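Local coordinates for ATP phosphoribosyltransferase regulatory subunit (Bacillus halodurans, PDB 3OD1), which is probably required, together with the HisG subunit, for the first step of histidine biosynthesis and may allow its feedback regulation by histidine, at residues A147-A152 against F161-G166; E36-W41 against L129-I134; A364-D369 against D377-N382. All coordinates share one frame; numbering follows the deposited sequence.

Interaction 1 (A147-A152 against F161-G166)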
loop_
_atom_site.group_PDB
_atom_site.type_symbol
_atom_site.label_atom_id
_atom_site.label_comp_id
_atom_site.label_asym_id
_atom_site.label_seq_id
_atom_site.Cartn_x
_atom_site.Cartn_y
_atom_site.Cartn_z
ATOM N N ALA B 147 -2.656 22.368 -12.047
ATOM C CA ALA B 147 -1.497 23.031 -11.460
ATOM C C ALA B 147 -0.846 22.196 -10.361
ATOM O O ALA B 147 0.373 22.180 -10.232
ATOM C CB ALA B 147 -1.880 24.419 -10.935
ATOM N N LEU B 148 -1.658 21.518 -9.558
ATOM C CA LEU B 148 -1.136 20.611 -8.546
ATOM C C LEU B 148 -0.416 19.436 -9.209
ATOM O O LEU B 148 0.700 19.098 -8.831
ATOM C CB LEU B 148 -2.259 20.117 -7.635
ATOM C CG LEU B 148 -1.932 19.005 -6.628
ATOM C CD1 LEU B 148 -0.705 19.362 -5.784
ATOM C CD2 LEU B 148 -3.148 18.742 -5.747
HETATM N N MSE B 149 -1.037 18.834 -10.218
HETATM C CA MSE B 149 -0.399 17.725 -10.918
HETATM C C MSE B 149 0.977 18.127 -11.445
HETATM O O MSE B 149 1.954 17.364 -11.332
HETATM C CB MSE B 149 -1.264 17.242 -12.080
HETATM C CG MSE B 149 -0.863 15.838 -12.561
HETATM SE SE MSE B 149 -1.992 15.150 -14.001
HETATM C CE MSE B 149 -1.529 16.395 -15.412
ATOM N N ILE B 150 1.040 19.313 -12.048
ATOM C CA ILE B 150 2.279 19.819 -12.607
ATOM C C ILE B 150 3.308 20.049 -11.506
ATOM O O ILE B 150 4.490 19.734 -11.671
ATOM C CB ILE B 150 2.038 21.115 -13.425
ATOM C CG1 ILE B 150 1.221 20.782 -14.684
ATOM C CG2 ILE B 150 3.374 21.816 -13.744
ATOM C CD1 ILE B 150 0.806 21.973 -15.515
ATOM N N ALA B 151 2.863 20.584 -10.370
ATOM C CA ALA B 151 3.786 20.852 -9.273
ATOM C C ALA B 151 4.279 19.546 -8.652
ATOM O O ALA B 151 5.442 19.429 -8.234
ATOM C CB ALA B 151 3.135 21.745 -8.236
ATOM N N ALA B 152 3.400 18.552 -8.593
ATOM C CA ALA B 152 3.780 17.253 -8.029
ATOM C C ALA B 152 4.751 16.517 -8.964
ATOM O O ALA B 152 5.735 15.939 -8.516
ATOM C CB ALA B 152 2.538 16.402 -7.763
ATOM N N PHE B 161 8.017 18.166 -19.523
ATOM C CA PHE B 161 6.804 17.434 -19.870
ATOM C C PHE B 161 5.687 18.372 -20.298
ATOM O O PHE B 161 5.809 19.592 -20.176
ATOM C CB PHE B 161 6.331 16.580 -18.693
ATOM C CG PHE B 161 6.014 17.365 -17.463
ATOM C CD1 PHE B 161 4.702 17.739 -17.177
ATOM C CD2 PHE B 161 7.021 17.720 -16.578
ATOM C CE1 PHE B 161 4.402 18.450 -16.023
ATOM C CE2 PHE B 161 6.731 18.439 -15.426
ATOM C CZ PHE B 161 5.421 18.809 -15.150
ATOM N N LYS B 162 4.596 17.789 -20.792
ATOM C CA LYS B 162 3.473 18.552 -21.304
ATOM C C LYS B 162 2.162 17.948 -20.826
ATOM O O LYS B 162 2.013 16.731 -20.768
ATOM C CB LYS B 162 3.486 18.573 -22.833
ATOM C CG LYS B 162 3.907 19.901 -23.461
ATOM C CD LYS B 162 5.424 20.062 -23.507
ATOM C CE LYS B 162 5.881 20.772 -24.785
ATOM N NZ LYS B 162 5.551 20.013 -26.040
ATOM N N VAL B 163 1.217 18.817 -20.488
ATOM C CA VAL B 163 -0.139 18.405 -20.167
ATOM C C VAL B 163 -1.051 18.920 -21.272
ATOM O O VAL B 163 -1.135 20.126 -21.515
ATOM C CB VAL B 163 -0.575 18.965 -18.817
ATOM C CG1 VAL B 163 -2.025 18.556 -18.494
ATOM C CG2 VAL B 163 0.387 18.483 -17.743
ATOM N N ALA B 164 -1.686 17.998 -21.974
ATOM C CA ALA B 164 -2.559 18.359 -23.081
ATOM C C ALA B 164 -3.987 18.440 -22.552
ATOM O O ALA B 164 -4.430 17.571 -21.795
ATOM C CB ALA B 164 -2.452 17.328 -24.186
ATOM N N ILE B 165 -4.699 19.494 -22.939
ATOM C CA ILE B 165 -6.024 19.764 -22.400
ATOM C C ILE B 165 -7.052 19.733 -23.509
ATOM O O ILE B 165 -6.902 20.447 -24.498
ATOM C CB ILE B 165 -6.060 21.157 -21.744
ATOM C CG1 ILE B 165 -5.002 21.232 -20.642
ATOM C CG2 ILE B 165 -7.470 21.478 -21.230
ATOM C CD1 ILE B 165 -4.908 22.569 -19.971
ATOM N N GLY B 166 -8.087 18.907 -23.340
ATOM C CA GLY B 166 -9.221 18.878 -24.252
ATOM C C GLY B 166 -10.530 19.251 -23.568
ATOM O O GLY B 166 -10.551 19.636 -22.396
#
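Ile150 and Val163 mark the closest approach of the backbones, their CA atoms 8.1 Å apart, as one turn of helix 139-155 packs against the start of strand 162-167. That spacing leaves room for a single layer of side chains, and no hydrogen bond joins the two segments. Val163 points from the strand toward the helix; both its methyls meet Met149 CE, and CG2 also meets Ile150. CG2 receives the tip of Met149 (a selenomethionine), with CE to CG2 at 3.7 Å, and, roughly at right angles to that approach, it meets Ile150 CG1 at 3.9 Å. Met149 starts out pointing beside the strand rather than at it, and only the turn at its selenium, chi3 66°, swings CE back onto the valine. The flexible selenoether chain thus reaches what its CB direction alone would not. Phe161, one residue before the strand begins, supplies the second half of the contact. Its CB points toward the helix, and CG, set between the backbone N and the carbonyl carbon (chi1 60°), then turns the ring so that CZ leads. The ring presents its edge: Ile150 O lies near the ring plane, 3.7 Å from CZ, and Ile150 CG2 follows at 3.9 Å from the same atom. An aromatic edge carries slightly positive hydrogens, so a carbonyl oxygen is a compatible neighbour there. Ile150 is therefore shared, its CG1 branch going to the valine and its CG2 branch to the phenylalanine. Around this pair of partners, Tyr264 stacks on the Phe161 ring and also touches Ile150, and Leu153 and Lys154 lie against Phe161 from the next turn. Strand 265-268, the parallel neighbour of 162-167 in the large sheet, continues the apolar surface, with Val265 resting on Ile150.

Interaction 2 (E36-W41 against L129-I134)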
loop_
_atom_site.group_PDB
_atom_site.type_symbol
_atom_site.label_atom_id
_atom_site.label_comp_id
_atom_site.label_asym_id
_atom_site.label_seq_id
_atom_site.Cartn_x
_atom_site.Cartn_y
_atom_site.Cartn_z
ATOM N N GLU B 36 3.853 14.615 -0.638
ATOM C CA GLU B 36 4.212 15.805 0.129
ATOM C C GLU B 36 3.651 17.083 -0.498
ATOM O O GLU B 36 3.160 17.951 0.211
ATOM C CB GLU B 36 5.725 15.937 0.253
ATOM C CG GLU B 36 6.236 15.687 1.659
ATOM C CD GLU B 36 7.750 15.621 1.727
ATOM O OE1 GLU B 36 8.410 16.643 1.428
ATOM O OE2 GLU B 36 8.275 14.540 2.082
ATOM N N GLU B 37 3.774 17.218 -1.816
ATOM C CA GLU B 37 3.209 18.382 -2.516
ATOM C C GLU B 37 1.689 18.390 -2.367
ATOM O O GLU B 37 1.081 19.406 -2.019
ATOM C CB GLU B 37 3.570 18.371 -4.006
ATOM C CG GLU B 37 3.126 19.628 -4.766
ATOM C CD GLU B 37 3.895 20.866 -4.327
ATOM O OE1 GLU B 37 4.970 20.693 -3.736
ATOM O OE2 GLU B 37 3.435 22.008 -4.570
ATOM N N ILE B 38 1.081 17.239 -2.615
ATOM C CA ILE B 38 -0.364 17.101 -2.482
ATOM C C ILE B 38 -0.861 17.547 -1.103
ATOM O O ILE B 38 -1.902 18.210 -0.980
ATOM C CB ILE B 38 -0.792 15.665 -2.816
ATOM C CG1 ILE B 38 -0.615 15.409 -4.328
ATOM C CG2 ILE B 38 -2.223 15.396 -2.355
ATOM C CD1 ILE B 38 -0.679 13.928 -4.704
ATOM N N ASN B 39 -0.102 17.219 -0.064
ATOM C CA ASN B 39 -0.508 17.581 1.292
ATOM C C ASN B 39 -0.417 19.077 1.555
ATOM O O ASN B 39 -1.223 19.646 2.309
ATOM C CB ASN B 39 0.322 16.823 2.323
ATOM C CG ASN B 39 -0.542 16.107 3.329
ATOM O OD1 ASN B 39 -0.462 16.378 4.526
ATOM N ND2 ASN B 39 -1.402 15.202 2.845
ATOM N N LEU B 40 0.577 19.701 0.938
ATOM C CA LEU B 40 0.737 21.153 0.988
ATOM C C LEU B 40 -0.421 21.927 0.339
ATOM O O LEU B 40 -0.575 23.124 0.575
ATOM C CB LEU B 40 2.058 21.556 0.341
ATOM C CG LEU B 40 3.299 21.130 1.146
ATOM C CD1 LEU B 40 4.577 21.484 0.388
ATOM C CD2 LEU B 40 3.299 21.796 2.508
ATOM N N TRP B 41 -1.219 21.255 -0.487
ATOM C CA TRP B 41 -2.362 21.914 -1.142
ATOM C C TRP B 41 -3.688 21.603 -0.454
ATOM O O TRP B 41 -4.759 21.890 -0.994
ATOM C CB TRP B 41 -2.450 21.510 -2.617
ATOM C CG TRP B 41 -1.338 22.022 -3.458
ATOM C CD1 TRP B 41 0.001 21.871 -3.229
ATOM C CD2 TRP B 41 -1.456 22.756 -4.687
ATOM N NE1 TRP B 41 0.721 22.472 -4.234
ATOM C CE2 TRP B 41 -0.148 23.013 -5.146
ATOM C CE3 TRP B 41 -2.543 23.220 -5.445
ATOM C CZ2 TRP B 41 0.108 23.713 -6.330
ATOM C CZ3 TRP B 41 -2.288 23.921 -6.611
ATOM C CH2 TRP B 41 -0.973 24.164 -7.041
ATOM N N LEU B 129 -1.571 7.049 -8.032
ATOM C CA LEU B 129 -1.629 8.106 -7.038
ATOM C C LEU B 129 -2.366 9.310 -7.643
ATOM O O LEU B 129 -2.231 9.605 -8.830
ATOM C CB LEU B 129 -0.193 8.430 -6.597
ATOM C CG LEU B 129 0.235 9.626 -5.763
ATOM C CD1 LEU B 129 1.666 9.376 -5.274
ATOM C CD2 LEU B 129 0.183 10.903 -6.598
ATOM N N GLY B 130 -3.187 9.983 -6.848
ATOM C CA GLY B 130 -3.947 11.097 -7.381
ATOM C C GLY B 130 -4.810 11.772 -6.339
ATOM O O GLY B 130 -4.670 11.505 -5.138
ATOM N N VAL B 131 -5.706 12.638 -6.817
ATOM C CA VAL B 131 -6.582 13.448 -5.969
ATOM C C VAL B 131 -7.961 13.555 -6.590
ATOM O O VAL B 131 -8.121 13.414 -7.816
ATOM C CB VAL B 131 -6.053 14.899 -5.822
ATOM C CG1 VAL B 131 -4.616 14.912 -5.310
ATOM C CG2 VAL B 131 -6.138 15.650 -7.163
ATOM N N GLU B 132 -8.957 13.811 -5.740
ATOM C CA GLU B 132 -10.302 14.169 -6.183
ATOM C C GLU B 132 -10.654 15.473 -5.478
ATOM O O GLU B 132 -10.423 15.615 -4.272
ATOM C CB GLU B 132 -11.322 13.094 -5.777
ATOM C CG GLU B 132 -10.901 11.674 -6.115
ATOM C CD GLU B 132 -10.784 11.435 -7.610
ATOM O OE1 GLU B 132 -11.276 12.270 -8.403
ATOM O OE2 GLU B 132 -10.194 10.403 -7.993
ATOM N N LEU B 133 -11.188 16.423 -6.230
ATOM C CA LEU B 133 -11.665 17.675 -5.671
ATOM C C LEU B 133 -13.152 17.741 -5.998
ATOM O O LEU B 133 -13.544 17.896 -7.151
ATOM C CB LEU B 133 -10.901 18.862 -6.259
ATOM C CG LEU B 133 -11.550 20.255 -6.197
ATOM C CD1 LEU B 133 -11.979 20.621 -4.788
ATOM C CD2 LEU B 133 -10.594 21.306 -6.746
ATOM N N ILE B 134 -13.981 17.569 -4.978
ATOM C CA ILE B 134 -15.391 17.284 -5.202
ATOM C C ILE B 134 -16.275 18.400 -4.679
ATOM O O ILE B 134 -16.124 18.839 -3.548
ATOM C CB ILE B 134 -15.811 15.976 -4.520
ATOM C CG1 ILE B 134 -14.983 14.807 -5.059
ATOM C CG2 ILE B 134 -17.306 15.716 -4.743
ATOM C CD1 ILE B 134 -14.936 13.634 -4.102
#
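Ile38 places CG1 beside its backbone N (chi1 -70°) and extends it to CD1, while Leu129 holds CG anti to its own N (chi1 169°), so that the two branched tips slide past each other from opposite directions. They meet at Ile38 CD1 and Leu129 CD2, 3.7 Å apart. Two residues along the strand, Val131 runs CG1 across the isoleucine and lies 3.8 Å from Ile38 CG2, with CD1 a little farther off. One helical residue thus bridges two strand residues that point to the same side of the sheet, Gly130 between them. Replacing Ile38 by an alanine would probably leave both Leu129 CD2 and Val131 CG1 without their helix partner and open a gap between helix and strand. Nearby, Trp41 NE1 donates to Glu37 OE2 over 2.8 Å and almost straight (161°), in the plane of the indole but from above that of the carboxylate. Glu37 OE1 is held in turn by Arg155, and Arg359 of the second subunit makes a cation-pi contact with Trp41. Helix 21-40 lies on the large sheet here: Ala107 of strand 104-113 and Tyr43 complete the surroundings of Ile38, and helix 139-155 packs alongside through Leu148 and Ala151.

Interaction 3 (A364-D369 against D377-N382)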
loop_
_atom_site.group_PDB
_atom_site.type_symbol
_atom_site.label_atom_id
_atom_site.label_comp_id
_atom_site.label_asym_id
_atom_site.label_seq_id
_atom_site.Cartn_x
_atom_site.Cartn_y
_atom_site.Cartn_z
ATOM N N ALA B 364 22.179 3.833 8.650
ATOM C CA ALA B 364 21.643 2.487 8.575
ATOM C C ALA B 364 22.780 1.499 8.804
ATOM O O ALA B 364 23.828 1.591 8.155
ATOM C CB ALA B 364 20.982 2.253 7.214
ATOM N N VAL B 365 22.565 0.555 9.723
ATOM C CA VAL B 365 23.593 -0.415 10.091
ATOM C C VAL B 365 23.060 -1.845 10.123
ATOM O O VAL B 365 22.052 -2.129 10.766
ATOM C CB VAL B 365 24.206 -0.100 11.478
ATOM C CG1 VAL B 365 25.357 -1.049 11.773
ATOM C CG2 VAL B 365 24.703 1.333 11.529
ATOM N N VAL B 366 23.745 -2.743 9.425
ATOM C CA VAL B 366 23.492 -4.162 9.581
ATOM C C VAL B 366 24.465 -4.682 10.645
ATOM O O VAL B 366 25.679 -4.586 10.483
ATOM C CB VAL B 366 23.693 -4.933 8.263
ATOM C CG1 VAL B 366 23.675 -6.441 8.510
ATOM C CG2 VAL B 366 22.620 -4.557 7.250
ATOM N N LEU B 367 23.921 -5.189 11.750
ATOM C CA LEU B 367 24.730 -5.739 12.838
ATOM C C LEU B 367 24.686 -7.256 12.693
ATOM O O LEU B 367 23.630 -7.864 12.834
ATOM C CB LEU B 367 24.144 -5.304 14.179
ATOM C CG LEU B 367 24.832 -5.747 15.473
ATOM C CD1 LEU B 367 26.278 -5.294 15.540
ATOM C CD2 LEU B 367 24.034 -5.204 16.647
ATOM N N GLN B 368 25.822 -7.845 12.336
ATOM C CA GLN B 368 25.852 -9.224 11.872
ATOM C C GLN B 368 26.854 -10.098 12.640
ATOM O O GLN B 368 28.075 -9.849 12.632
ATOM C CB GLN B 368 26.174 -9.269 10.378
ATOM C CG GLN B 368 26.288 -10.674 9.838
ATOM C CD GLN B 368 24.956 -11.401 9.861
ATOM O OE1 GLN B 368 23.969 -10.931 9.299
ATOM N NE2 GLN B 368 24.921 -12.550 10.516
ATOM N N ASP B 369 26.313 -11.114 13.309
ATOM C CA ASP B 369 27.103 -12.172 13.933
ATOM C C ASP B 369 27.825 -12.947 12.858
ATOM O O ASP B 369 27.215 -13.490 11.932
ATOM C CB ASP B 369 26.186 -13.106 14.734
ATOM C CG ASP B 369 26.953 -14.102 15.604
ATOM O OD1 ASP B 369 28.065 -14.539 15.216
ATOM O OD2 ASP B 369 26.416 -14.463 16.677
ATOM N N ASP B 377 33.397 -12.679 2.757
ATOM C CA ASP B 377 34.031 -11.880 1.703
ATOM C C ASP B 377 32.983 -11.249 0.789
ATOM O O ASP B 377 33.103 -10.082 0.393
ATOM C CB ASP B 377 34.953 -12.743 0.838
ATOM C CG ASP B 377 36.268 -13.065 1.513
ATOM O OD1 ASP B 377 36.577 -12.463 2.568
ATOM O OD2 ASP B 377 37.000 -13.924 0.972
ATOM N N ALA B 378 31.979 -12.036 0.416
ATOM C CA ALA B 378 30.933 -11.527 -0.456
ATOM C C ALA B 378 30.135 -10.481 0.298
ATOM O O ALA B 378 29.905 -9.375 -0.208
ATOM C CB ALA B 378 30.025 -12.646 -0.938
HETATM N N MSE B 379 29.719 -10.817 1.518
HETATM C CA MSE B 379 28.947 -9.857 2.294
HETATM C C MSE B 379 29.714 -8.546 2.497
HETATM O O MSE B 379 29.219 -7.460 2.165
HETATM C CB MSE B 379 28.515 -10.432 3.639
HETATM C CG MSE B 379 27.381 -9.635 4.256
HETATM SE SE MSE B 379 27.069 -10.143 6.082
HETATM C CE MSE B 379 25.558 -8.957 6.472
ATOM N N SER B 380 30.930 -8.655 3.018
ATOM C CA SER B 380 31.720 -7.478 3.338
ATOM C C SER B 380 32.042 -6.674 2.079
ATOM O O SER B 380 32.298 -5.476 2.152
ATOM C CB SER B 380 33.012 -7.870 4.057
ATOM O OG SER B 380 33.966 -8.365 3.139
ATOM N N SER B 381 32.034 -7.346 0.932
ATOM C CA SER B 381 32.257 -6.677 -0.344
ATOM C C SER B 381 31.055 -5.843 -0.750
ATOM O O SER B 381 31.208 -4.804 -1.392
ATOM C CB SER B 381 32.556 -7.689 -1.449
ATOM O OG SER B 381 33.890 -8.157 -1.369
ATOM N N ASN B 382 29.862 -6.299 -0.376
ATOM C CA ASN B 382 28.624 -5.695 -0.873
ATOM C C ASN B 382 28.013 -4.618 0.012
ATOM O O ASN B 382 26.928 -4.123 -0.273
ATOM C CB ASN B 382 27.583 -6.770 -1.191
ATOM C CG ASN B 382 27.918 -7.536 -2.455
ATOM O OD1 ASN B 382 27.429 -7.207 -3.535
ATOM N ND2 ASN B 382 28.773 -8.548 -2.335
#
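The small C-terminal alpha/beta domain, by family related to the anticodon-binding domains of class II synthetases, holds this contact between strand 365-369, outermost within this chain but beside the second subunit, and helix 376-381. Met379, a selenomethionine, is the one residue of 377-382 that reaches the strand. Extended beyond CG (chi3 -179°), it carries the methyl over, although Met379 CA and Gln368 CA are 10.1 Å apart. CE meets Val366 CG1 tip to tip at 3.7 Å, while the selenium passes obliquely over Gln368, 3.9 Å from its CG. The helix belongs to a beta-alpha-beta crossover that leads from strand 365-369 over the central strand 339-343 to strand 385-389, all three parallel. Leu367 points away from this helix and touches helix 348-359, so the sheet is sandwiched between them. Gln368 is bent at chi2, its aliphatic part lying under Met379 and its amide turning to polar partners. NE2 donates to Asp369 O at 2.9 Å, nearly straight at 175° and in the amide plane, and also to Asp136 of the second subunit; OE1 accepts from Arg105 of that subunit. These three bonds fix the amide's rotation, and Met379 CE comes within 3.8 Å of OE1.

In the fold
All three contacts are buried and mainly apolar, each a helix lying on a sheet, yet their settings differ. Interactions 1 and 2 lie in the synthetase-like core and share one large sheet; the helix of interaction 1 follows directly on the strand of interaction 2, and the two touch where Leu148 and Ala147 meet Trp41 and Ala151 meets Glu37. Interaction 3 stands apart in the C-terminal domain, its centre about 40 Å from that of interaction 2. Interaction 1 is surrounded wholly by its own chain, with no neighbour from the second subunit. Interactions 2 and 3 both reach that subunit, and charged groups of the partner chain border their apolar contacts.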